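PDB 2QG7: ethanolamine kinase Pv091845 from Plasmodium vivax, which probably phosphorylates ethanolamine, the first step in making phosphatidylethanolamine from ethanolamine. Local coordinates for residues F244-K253 with L264-R273; I410-H418 with C450-V458. All coordinates share one frame; numbering follows the deposited sequence.

Interaction 1 of 2, residues F244-K253 with L264-R273; sequences FHLLNEERKK and LKLIDFDVLR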
loop_
_atom_site.group_PDB
_atom_site.type_symbol
_atom_site.label_atom_id
_atom_site.label_comp_id
_atom_site.label_asym_id
_atom_site.label_seq_id
_atom_site.Cartn_x
_atom_site.Cartn_y
_atom_site.Cartn_z
ATOM N N PHE D 244 -11.235 18.078 5.669
ATOM C CA PHE D 244 -10.023 18.716 6.080
ATOM C C PHE D 244 -10.182 19.244 7.492
ATOM O O PHE D 244 -9.350 18.949 8.361
ATOM C CB PHE D 244 -9.666 19.844 5.125
ATOM C CG PHE D 244 -8.409 20.591 5.510
ATOM C CD1 PHE D 244 -7.151 20.154 5.050
ATOM C CD2 PHE D 244 -8.471 21.724 6.343
ATOM C CE1 PHE D 244 -5.989 20.842 5.435
ATOM C CE2 PHE D 244 -7.321 22.406 6.720
ATOM C CZ PHE D 244 -6.090 21.973 6.280
ATOM N N HIS D 245 -11.255 20.006 7.719
ATOM C CA HIS D 245 -11.520 20.645 9.016
ATOM C C HIS D 245 -11.814 19.647 10.149
ATOM O O HIS D 245 -11.417 19.876 11.277
ATOM C CB HIS D 245 -12.632 21.722 8.917
ATOM C CG HIS D 245 -12.243 22.940 8.119
ATOM N ND1 HIS D 245 -11.210 23.785 8.484
ATOM C CD2 HIS D 245 -12.756 23.458 6.978
ATOM C CE1 HIS D 245 -11.101 24.759 7.597
ATOM N NE2 HIS D 245 -12.015 24.573 6.663
ATOM N N LEU D 246 -12.494 18.549 9.857
ATOM C CA LEU D 246 -12.722 17.522 10.853
ATOM C C LEU D 246 -11.425 16.783 11.234
ATOM O O LEU D 246 -11.239 16.366 12.398
ATOM C CB LEU D 246 -13.771 16.542 10.357
ATOM C CG LEU D 246 -15.250 16.980 10.333
ATOM C CD1 LEU D 246 -16.093 16.044 9.455
ATOM C CD2 LEU D 246 -15.837 17.019 11.758
ATOM N N LEU D 247 -10.518 16.651 10.275
ATOM C CA LEU D 247 -9.248 16.008 10.518
ATOM C C LEU D 247 -8.266 16.939 11.173
ATOM O O LEU D 247 -7.484 16.507 12.011
ATOM C CB LEU D 247 -8.659 15.437 9.235
ATOM C CG LEU D 247 -9.244 14.118 8.730
ATOM C CD1 LEU D 247 -8.632 13.751 7.396
ATOM C CD2 LEU D 247 -9.040 13.000 9.737
ATOM N N ASN D 248 -8.299 18.212 10.797
ATOM C CA ASN D 248 -7.372 19.201 11.379
ATOM C C ASN D 248 -7.686 19.506 12.852
ATOM O O ASN D 248 -6.787 19.715 13.649
ATOM C CB ASN D 248 -7.383 20.491 10.570
ATOM C CG ASN D 248 -6.225 21.415 10.903
ATOM O OD1 ASN D 248 -6.413 22.618 11.096
ATOM N ND2 ASN D 248 -5.024 20.872 10.926
ATOM N N GLU D 249 -8.963 19.519 13.205
ATOM C CA GLU D 249 -9.372 19.724 14.583
ATOM C C GLU D 249 -9.103 18.462 15.407
ATOM O O GLU D 249 -8.981 18.525 16.626
ATOM C CB GLU D 249 -10.849 20.177 14.670
ATOM C CG GLU D 249 -11.087 21.629 14.224
ATOM C CD GLU D 249 -12.551 21.897 13.748
ATOM O OE1 GLU D 249 -13.492 21.619 14.546
ATOM O OE2 GLU D 249 -12.762 22.396 12.580
ATOM N N GLU D 250 -9.008 17.322 14.738
ATOM C CA GLU D 250 -8.596 16.090 15.411
ATOM C C GLU D 250 -7.047 16.029 15.577
ATOM O O GLU D 250 -6.536 15.568 16.610
ATOM C CB GLU D 250 -9.142 14.862 14.660
ATOM C CG GLU D 250 -8.860 13.539 15.327
ATOM C CD GLU D 250 -9.749 13.269 16.542
ATOM O OE1 GLU D 250 -10.770 13.972 16.696
ATOM O OE2 GLU D 250 -9.454 12.336 17.330
ATOM N N ARG D 251 -6.325 16.503 14.557
ATOM C CA ARG D 251 -4.866 16.564 14.558
ATOM C C ARG D 251 -4.363 17.460 15.691
ATOM O O ARG D 251 -3.252 17.296 16.176
ATOM C CB ARG D 251 -4.391 17.145 13.228
ATOM C CG ARG D 251 -2.957 16.876 12.899
ATOM C CD ARG D 251 -2.326 17.933 12.005
ATOM N NE ARG D 251 -0.884 17.648 11.949
ATOM C CZ ARG D 251 0.092 18.474 11.547
ATOM N NH1 ARG D 251 -0.167 19.711 11.111
ATOM N NH2 ARG D 251 1.354 18.044 11.580
ATOM N N LYS D 252 -5.191 18.423 16.083
ATOM C CA LYS D 252 -4.839 19.414 17.093
ATOM C C LYS D 252 -4.759 18.843 18.510
ATOM O O LYS D 252 -3.959 19.312 19.315
ATOM C CB LYS D 252 -5.831 20.584 17.053
ATOM C CG LYS D 252 -5.542 21.610 15.963
ATOM C CD LYS D 252 -6.424 22.852 16.174
ATOM C CE LYS D 252 -6.094 23.984 15.206
ATOM N NZ LYS D 252 -6.553 23.690 13.811
ATOM N N LYS D 253 -5.595 17.850 18.810
ATOM C CA LYS D 253 -5.593 17.184 20.111
ATOM C C LYS D 253 -4.263 16.491 20.373
ATOM O O LYS D 253 -3.680 15.845 19.476
ATOM C CB LYS D 253 -6.710 16.153 20.181
ATOM C CG LYS D 253 -8.082 16.789 20.080
ATOM C CD LYS D 253 -9.178 15.763 19.986
ATOM C CE LYS D 253 -10.501 16.467 19.714
ATOM N NZ LYS D 253 -11.587 15.467 19.407
ATOM N N LEU D 264 -2.118 11.483 11.526
ATOM C CA LEU D 264 -2.450 12.811 11.069
ATOM C C LEU D 264 -1.324 13.797 11.306
ATOM O O LEU D 264 -1.162 14.765 10.560
ATOM C CB LEU D 264 -3.728 13.317 11.770
ATOM C CG LEU D 264 -4.986 12.448 11.718
ATOM C CD1 LEU D 264 -6.108 13.239 12.321
ATOM C CD2 LEU D 264 -5.352 11.969 10.298
ATOM N N LYS D 265 -0.571 13.569 12.373
ATOM C CA LYS D 265 0.502 14.451 12.802
ATOM C C LYS D 265 1.680 14.385 11.872
ATOM O O LYS D 265 2.393 15.334 11.704
ATOM C CB LYS D 265 0.886 14.116 14.232
ATOM C CG LYS D 265 -0.297 14.384 15.188
ATOM C CD LYS D 265 0.053 14.221 16.657
ATOM C CE LYS D 265 -1.118 14.640 17.564
ATOM N NZ LYS D 265 -0.685 14.517 19.029
ATOM N N LEU D 266 1.857 13.250 11.229
ATOM C CA LEU D 266 2.894 13.085 10.224
ATOM C C LEU D 266 2.612 13.885 8.911
ATOM O O LEU D 266 3.524 14.126 8.109
ATOM C CB LEU D 266 3.056 11.580 9.951
ATOM C CG LEU D 266 4.231 11.121 9.069
ATOM C CD1 LEU D 266 5.627 11.429 9.713
ATOM C CD2 LEU D 266 4.055 9.619 8.804
ATOM N N ILE D 267 1.354 14.293 8.705
ATOM C CA ILE D 267 0.954 15.046 7.530
ATOM C C ILE D 267 1.052 16.526 7.821
ATOM O O ILE D 267 0.506 16.989 8.827
ATOM C CB ILE D 267 -0.515 14.701 7.059
ATOM C CG1 ILE D 267 -0.675 13.200 6.764
ATOM C CG2 ILE D 267 -0.855 15.487 5.785
ATOM C CD1 ILE D 267 -2.085 12.713 6.913
ATOM N N ASP D 268 1.715 17.274 6.938
ATOM C CA ASP D 268 1.765 18.745 7.077
ATOM C C ASP D 268 0.462 19.351 6.560
ATOM O O ASP D 268 0.219 19.401 5.351
ATOM C CB ASP D 268 2.970 19.342 6.342
ATOM C CG ASP D 268 3.291 20.772 6.782
ATOM O OD1 ASP D 268 2.494 21.397 7.505
ATOM O OD2 ASP D 268 4.362 21.293 6.412
ATOM N N PHE D 269 -0.401 19.744 7.489
ATOM C CA PHE D 269 -1.734 20.229 7.138
ATOM C C PHE D 269 -1.735 21.613 6.485
ATOM O O PHE D 269 -2.665 21.921 5.743
ATOM C CB PHE D 269 -2.680 20.176 8.329
ATOM C CG PHE D 269 -3.537 18.922 8.378
ATOM C CD1 PHE D 269 -2.951 17.642 8.505
ATOM C CD2 PHE D 269 -4.920 19.014 8.309
ATOM C CE1 PHE D 269 -3.729 16.493 8.559
ATOM C CE2 PHE D 269 -5.716 17.873 8.349
ATOM C CZ PHE D 269 -5.135 16.606 8.479
ATOM N N ASP D 270 -0.699 22.419 6.723
ATOM C CA ASP D 270 -0.551 23.712 6.069
ATOM C C ASP D 270 -0.289 23.533 4.584
ATOM O O ASP D 270 -0.803 24.301 3.759
ATOM C CB ASP D 270 0.574 24.539 6.701
ATOM C CG ASP D 270 0.288 24.895 8.163
ATOM O OD1 ASP D 270 -0.761 25.526 8.445
ATOM O OD2 ASP D 270 1.103 24.543 9.053
ATOM N N VAL D 271 0.539 22.541 4.256
ATOM C CA VAL D 271 0.834 22.172 2.868
ATOM C C VAL D 271 -0.372 21.462 2.218
ATOM O O VAL D 271 -0.600 21.575 0.991
ATOM C CB VAL D 271 2.120 21.286 2.773
ATOM C CG1 VAL D 271 2.375 20.799 1.362
ATOM C CG2 VAL D 271 3.339 22.067 3.290
ATOM N N LEU D 272 -1.128 20.735 3.032
ATOM C CA LEU D 272 -2.327 20.112 2.566
ATOM C C LEU D 272 -3.369 21.197 2.229
ATOM O O LEU D 272 -3.998 21.132 1.160
ATOM C CB LEU D 272 -2.851 19.096 3.603
ATOM C CG LEU D 272 -4.133 18.307 3.287
ATOM C CD1 LEU D 272 -4.020 17.435 2.016
ATOM C CD2 LEU D 272 -4.536 17.473 4.477
ATOM N N ARG D 273 -3.537 22.171 3.143
ATOM C CA ARG D 273 -4.398 23.340 2.927
ATOM C C ARG D 273 -4.056 24.058 1.649
ATOM O O ARG D 273 -4.941 24.410 0.902
ATOM C CB ARG D 273 -4.298 24.327 4.081
ATOM C CG ARG D 273 -5.407 25.389 4.125
ATOM C CD ARG D 273 -5.261 26.342 5.329
ATOM N NE ARG D 273 -5.400 25.705 6.647
ATOM C CZ ARG D 273 -4.363 25.398 7.443
ATOM N NH1 ARG D 273 -4.555 24.822 8.630
ATOM N NH2 ARG D 273 -3.119 25.668 7.052
HETATM O O HOH W 1 0.879 21.804 9.822
#
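Phe269 is a knob set among Phe244, Leu247, Asn248 and Arg251 of an antiparallel helix pair, helix 244-251 against helix 269-273, in the helical part of the choline/ethanolamine kinase fold. Its ring lies oblique to that of Phe244, the planes 41° apart, with Phe244 CE1 3.6 Å from Phe269 CD2. Leu247 CB comes in at the ring edge, while the amide of Asn248 runs nearly parallel to the ring and brings ND2 3.2 Å from Phe269 CD2. Phe244, its CG turned anti to the backbone N (chi1 179°), reaches across to the next turn, where CD1 meets Leu272 CD2 and the guanidinium of Arg273 stands steeply to the ring. Arg273 is itself held by a salt bridge to Asp270. At the other end, Leu264 packs crosswise on Leu247, and the extended chain of Arg251 passes Leu264 and lays CD 3.6 Å from Phe269 CD1. The Arg251 guanidinium then sits over the turn before helix 269-273, with Ile267 O over the centre of one face; NH2 also pairs with Asp268 of the second subunit, so this end of the contact belongs to the dimer interface. Within the chain, Arg251 NH2 donates to Lys265 O (2.9 Å, 152°), and Arg251 NH1 donates to a water (2.7 Å) that in turn donates to Asp268 OD1 and Asp270 OD2.

Interaction 2 of 2, residues I410-H418 with C450-V458; sequences IQPFYICSH and CLPIFRSKV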
loop_
_atom_site.group_PDB
_atom_site.type_symbol
_atom_site.label_atom_id
_atom_site.label_comp_id
_atom_site.label_asym_id
_atom_site.label_seq_id
_atom_site.Cartn_x
_atom_site.Cartn_y
_atom_site.Cartn_z
ATOM N N ILE D 410 -11.202 16.687 -17.473
ATOM C CA ILE D 410 -11.283 15.710 -16.365
ATOM C C ILE D 410 -9.940 15.551 -15.653
ATOM O O ILE D 410 -9.863 15.001 -14.547
ATOM C CB ILE D 410 -11.814 14.303 -16.801
ATOM C CG1 ILE D 410 -10.867 13.632 -17.797
ATOM C CG2 ILE D 410 -13.220 14.415 -17.362
ATOM C CD1 ILE D 410 -11.030 12.121 -17.893
ATOM N N GLN D 411 -8.904 16.084 -16.288
ATOM C CA GLN D 411 -7.497 15.770 -15.998
ATOM C C GLN D 411 -7.016 16.201 -14.582
ATOM O O GLN D 411 -6.407 15.413 -13.883
ATOM C CB GLN D 411 -6.621 16.305 -17.149
ATOM C CG GLN D 411 -5.567 15.377 -17.602
ATOM C CD GLN D 411 -6.079 14.098 -18.147
ATOM O OE1 GLN D 411 -5.494 13.025 -17.926
ATOM N NE2 GLN D 411 -7.156 14.189 -18.911
ATOM N N PRO D 412 -7.331 17.428 -14.139
ATOM C CA PRO D 412 -6.983 17.746 -12.749
ATOM C C PRO D 412 -7.911 17.156 -11.659
ATOM O O PRO D 412 -7.633 17.328 -10.466
ATOM C CB PRO D 412 -7.123 19.272 -12.714
ATOM C CG PRO D 412 -8.158 19.592 -13.779
ATOM C CD PRO D 412 -7.973 18.564 -14.851
ATOM N N PHE D 413 -9.035 16.540 -12.038
ATOM C CA PHE D 413 -9.984 15.988 -11.068
ATOM C C PHE D 413 -9.518 14.615 -10.562
ATOM O O PHE D 413 -10.038 14.114 -9.562
ATOM C CB PHE D 413 -11.406 15.889 -11.655
ATOM C CG PHE D 413 -12.089 17.209 -11.792
ATOM C CD1 PHE D 413 -11.879 18.005 -12.925
ATOM C CD2 PHE D 413 -12.940 17.673 -10.786
ATOM C CE1 PHE D 413 -12.499 19.198 -13.044
ATOM C CE2 PHE D 413 -13.585 18.912 -10.900
ATOM C CZ PHE D 413 -13.349 19.671 -12.013
ATOM N N TYR D 414 -8.545 14.032 -11.255
ATOM C CA TYR D 414 -7.881 12.835 -10.800
ATOM C C TYR D 414 -7.289 13.017 -9.381
ATOM O O TYR D 414 -7.575 12.225 -8.448
ATOM C CB TYR D 414 -6.782 12.506 -11.766
ATOM C CG TYR D 414 -7.175 11.631 -12.919
ATOM C CD1 TYR D 414 -7.240 10.240 -12.760
ATOM C CD2 TYR D 414 -7.438 12.182 -14.195
ATOM C CE1 TYR D 414 -7.562 9.417 -13.807
ATOM C CE2 TYR D 414 -7.764 11.348 -15.278
ATOM C CZ TYR D 414 -7.815 9.973 -15.067
ATOM O OH TYR D 414 -8.132 9.133 -16.083
ATOM N N ILE D 415 -6.490 14.078 -9.239
ATOM C CA ILE D 415 -5.923 14.488 -7.953
ATOM C C ILE D 415 -6.964 14.911 -6.935
ATOM O O ILE D 415 -6.803 14.693 -5.736
ATOM C CB ILE D 415 -4.906 15.651 -8.100
ATOM C CG1 ILE D 415 -3.697 15.202 -8.956
ATOM C CG2 ILE D 415 -4.385 16.074 -6.705
ATOM C CD1 ILE D 415 -3.047 16.425 -9.593
ATOM N N CYS D 416 -7.998 15.553 -7.419
ATOM C CA CYS D 416 -9.130 15.972 -6.584
ATOM C C CYS D 416 -9.864 14.743 -5.928
ATOM O O CYS D 416 -10.241 14.737 -4.760
ATOM C CB CYS D 416 -10.089 16.776 -7.479
ATOM S SG CYS D 416 -11.454 17.422 -6.576
ATOM N N SER D 417 -10.070 13.720 -6.735
ATOM C CA SER D 417 -10.602 12.454 -6.304
ATOM C C SER D 417 -9.674 11.732 -5.281
ATOM O O SER D 417 -10.158 11.154 -4.318
ATOM C CB SER D 417 -10.770 11.591 -7.557
ATOM O OG SER D 417 -11.080 10.273 -7.214
ATOM N N HIS D 418 -8.351 11.788 -5.487
ATOM C CA HIS D 418 -7.385 11.307 -4.480
ATOM C C HIS D 418 -7.476 12.002 -3.117
ATOM O O HIS D 418 -7.443 11.353 -2.083
ATOM C CB HIS D 418 -5.951 11.423 -5.012
ATOM C CG HIS D 418 -5.666 10.523 -6.157
ATOM N ND1 HIS D 418 -6.022 9.188 -6.156
ATOM C CD2 HIS D 418 -5.056 10.755 -7.343
ATOM C CE1 HIS D 418 -5.624 8.625 -7.289
ATOM N NE2 HIS D 418 -5.034 9.556 -8.027
ATOM N N CYS D 450 0.096 13.365 -4.738
ATOM C CA CYS D 450 1.422 13.969 -4.927
ATOM C C CYS D 450 2.214 13.275 -6.008
ATOM O O CYS D 450 3.298 13.746 -6.335
ATOM C CB CYS D 450 2.225 13.909 -3.623
ATOM S SG CYS D 450 1.409 14.739 -2.271
ATOM N N LEU D 451 1.722 12.166 -6.551
ATOM C CA LEU D 451 2.546 11.394 -7.489
ATOM C C LEU D 451 2.609 12.026 -8.875
ATOM O O LEU D 451 1.616 12.551 -9.341
ATOM C CB LEU D 451 2.069 9.960 -7.633
ATOM C CG LEU D 451 2.308 8.910 -6.554
ATOM C CD1 LEU D 451 1.560 7.652 -6.945
ATOM C CD2 LEU D 451 3.778 8.596 -6.369
ATOM N N PRO D 452 3.794 11.984 -9.529
ATOM C CA PRO D 452 4.019 12.523 -10.873
ATOM C C PRO D 452 3.047 12.023 -11.934
ATOM O O PRO D 452 2.573 12.816 -12.761
ATOM C CB PRO D 452 5.436 12.035 -11.192
ATOM C CG PRO D 452 6.119 12.067 -9.865
ATOM C CD PRO D 452 5.065 11.426 -8.986
ATOM N N ILE D 453 2.761 10.718 -11.915
ATOM C CA ILE D 453 1.820 10.121 -12.847
ATOM C C ILE D 453 0.442 10.777 -12.807
ATOM O O ILE D 453 -0.309 10.674 -13.765
ATOM C CB ILE D 453 1.686 8.580 -12.629
ATOM C CG1 ILE D 453 1.302 8.269 -11.171
ATOM C CG2 ILE D 453 2.989 7.843 -13.063
ATOM C CD1 ILE D 453 0.811 6.871 -10.971
ATOM N N PHE D 454 0.110 11.463 -11.727
ATOM C CA PHE D 454 -1.166 12.116 -11.632
ATOM C C PHE D 454 -1.017 13.616 -11.693
ATOM O O PHE D 454 -1.931 14.292 -12.158
ATOM C CB PHE D 454 -1.934 11.722 -10.350
ATOM C CG PHE D 454 -2.490 10.337 -10.391
ATOM C CD1 PHE D 454 -1.957 9.336 -9.591
ATOM C CD2 PHE D 454 -3.557 10.025 -11.242
ATOM C CE1 PHE D 454 -2.473 8.047 -9.635
ATOM C CE2 PHE D 454 -4.075 8.734 -11.310
ATOM C CZ PHE D 454 -3.530 7.747 -10.509
ATOM N N ARG D 455 0.110 14.146 -11.222
ATOM C CA ARG D 455 0.344 15.587 -11.256
ATOM C C ARG D 455 0.675 16.091 -12.680
ATOM O O ARG D 455 0.432 17.246 -12.991
ATOM C CB ARG D 455 1.492 15.952 -10.311
ATOM C CG ARG D 455 1.180 15.886 -8.845
ATOM C CD ARG D 455 0.536 17.160 -8.385
ATOM N NE ARG D 455 0.427 17.270 -6.939
ATOM C CZ ARG D 455 1.315 17.886 -6.148
ATOM N NH1 ARG D 455 1.120 17.939 -4.847
ATOM N NH2 ARG D 455 2.415 18.444 -6.641
ATOM N N SER D 456 1.258 15.238 -13.515
ATOM C CA SER D 456 1.663 15.621 -14.850
ATOM C C SER D 456 0.528 15.502 -15.878
ATOM O O SER D 456 0.729 15.697 -17.097
ATOM C CB SER D 456 2.847 14.780 -15.303
ATOM O OG SER D 456 2.472 13.430 -15.440
ATOM N N LYS D 457 -0.653 15.142 -15.376
ATOM C CA LYS D 457 -1.852 15.044 -16.165
ATOM C C LYS D 457 -2.350 16.457 -16.421
ATOM O O LYS D 457 -2.801 16.753 -17.529
ATOM C CB LYS D 457 -2.908 14.257 -15.386
ATOM C CG LYS D 457 -2.792 12.751 -15.547
ATOM C CD LYS D 457 -3.900 12.132 -14.753
ATOM C CE LYS D 457 -3.721 10.646 -14.601
ATOM N NZ LYS D 457 -3.567 9.996 -15.908
ATOM N N VAL D 458 -2.249 17.313 -15.403
ATOM C CA VAL D 458 -2.753 18.682 -15.453
ATOM C C VAL D 458 -2.039 19.567 -16.489
ATOM O O VAL D 458 -0.827 19.388 -16.762
ATOM C CB VAL D 458 -2.647 19.356 -14.070
ATOM C CG1 VAL D 458 -3.164 20.815 -14.137
ATOM C CG2 VAL D 458 -3.455 18.568 -13.063
#
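The side chain of Lys457, next to last in the chain, lies over the face of the Tyr414 ring: CE stands 3.8 Å from the ring centroid and almost on its normal, a CH-pi contact, and NZ follows at 4.4 Å from the same centroid as a cation-pi partner. The lysine side chain runs extended to CE and bends at its last torsion (chi4 -55°), which keeps NZ above the ring. Gln411 crosses the lysine at about a right angle, its OE1 3.6 Å from Lys457 CG, and its CG lies against Lys457 O. No hydrogen bond joins the two segments, so packing and aromatic contacts carry the whole contact. Phe454 lies against Tyr414, Ile415 and His418, on successive turns of helix 413-418. His418 turns its edge to the Phe454 face in a T-shaped pair, planes 71° apart, with NE2 over the ring centre and 3.4 Å from Phe454 CZ. ND1, across the imidazole, is hydrogen-bonded to Arg445, which would steady the ring's rotation. Tyr414 CD1 meets the edge of Phe454 at 3.8 Å from CE2, and Trp378 adds edge-to-face contacts to both His418 and Phe454. On the flank, Ile415 puts CD1 beside Phe454 O and Arg455 CD, while Val458 CG2 rests 3.8 Å from Pro412 CB. Arg455 carries its guanidinium on to the second subunit, donating from NH2 to Phe257 O and making a cation-pi contact with Phe257 there. The short helix 452-455 and the C-terminal residues after it are thus folded back on the start of helix 413-430, a C-terminal tail sealed to the helical part of the kinase fold by an aromatic cluster of Tyr414, His418 and Phe454.

From the N terminus, the chain passes through helix 236-251 and, with ten residues between the segments, comes back through helix 262-265 into helix 269-284, a short loop closed by interaction 1. Interaction 2 opens later: the rest of helix 413-430 and helix 438-448 lie between its segments, and it closes that loop at the C terminus. The two are in series, neither nested nor crossed, centres about 21 Å and nearest atoms about 7 Å apart. Helix 413-430 links them, packing on Leu247 and Ile267 through its later turns, while Ile415 in its first turns touches Val279 of helix 269-284. Both contacts reach the second subunit, where Leu266 of one chain packs on Cys450 of the other.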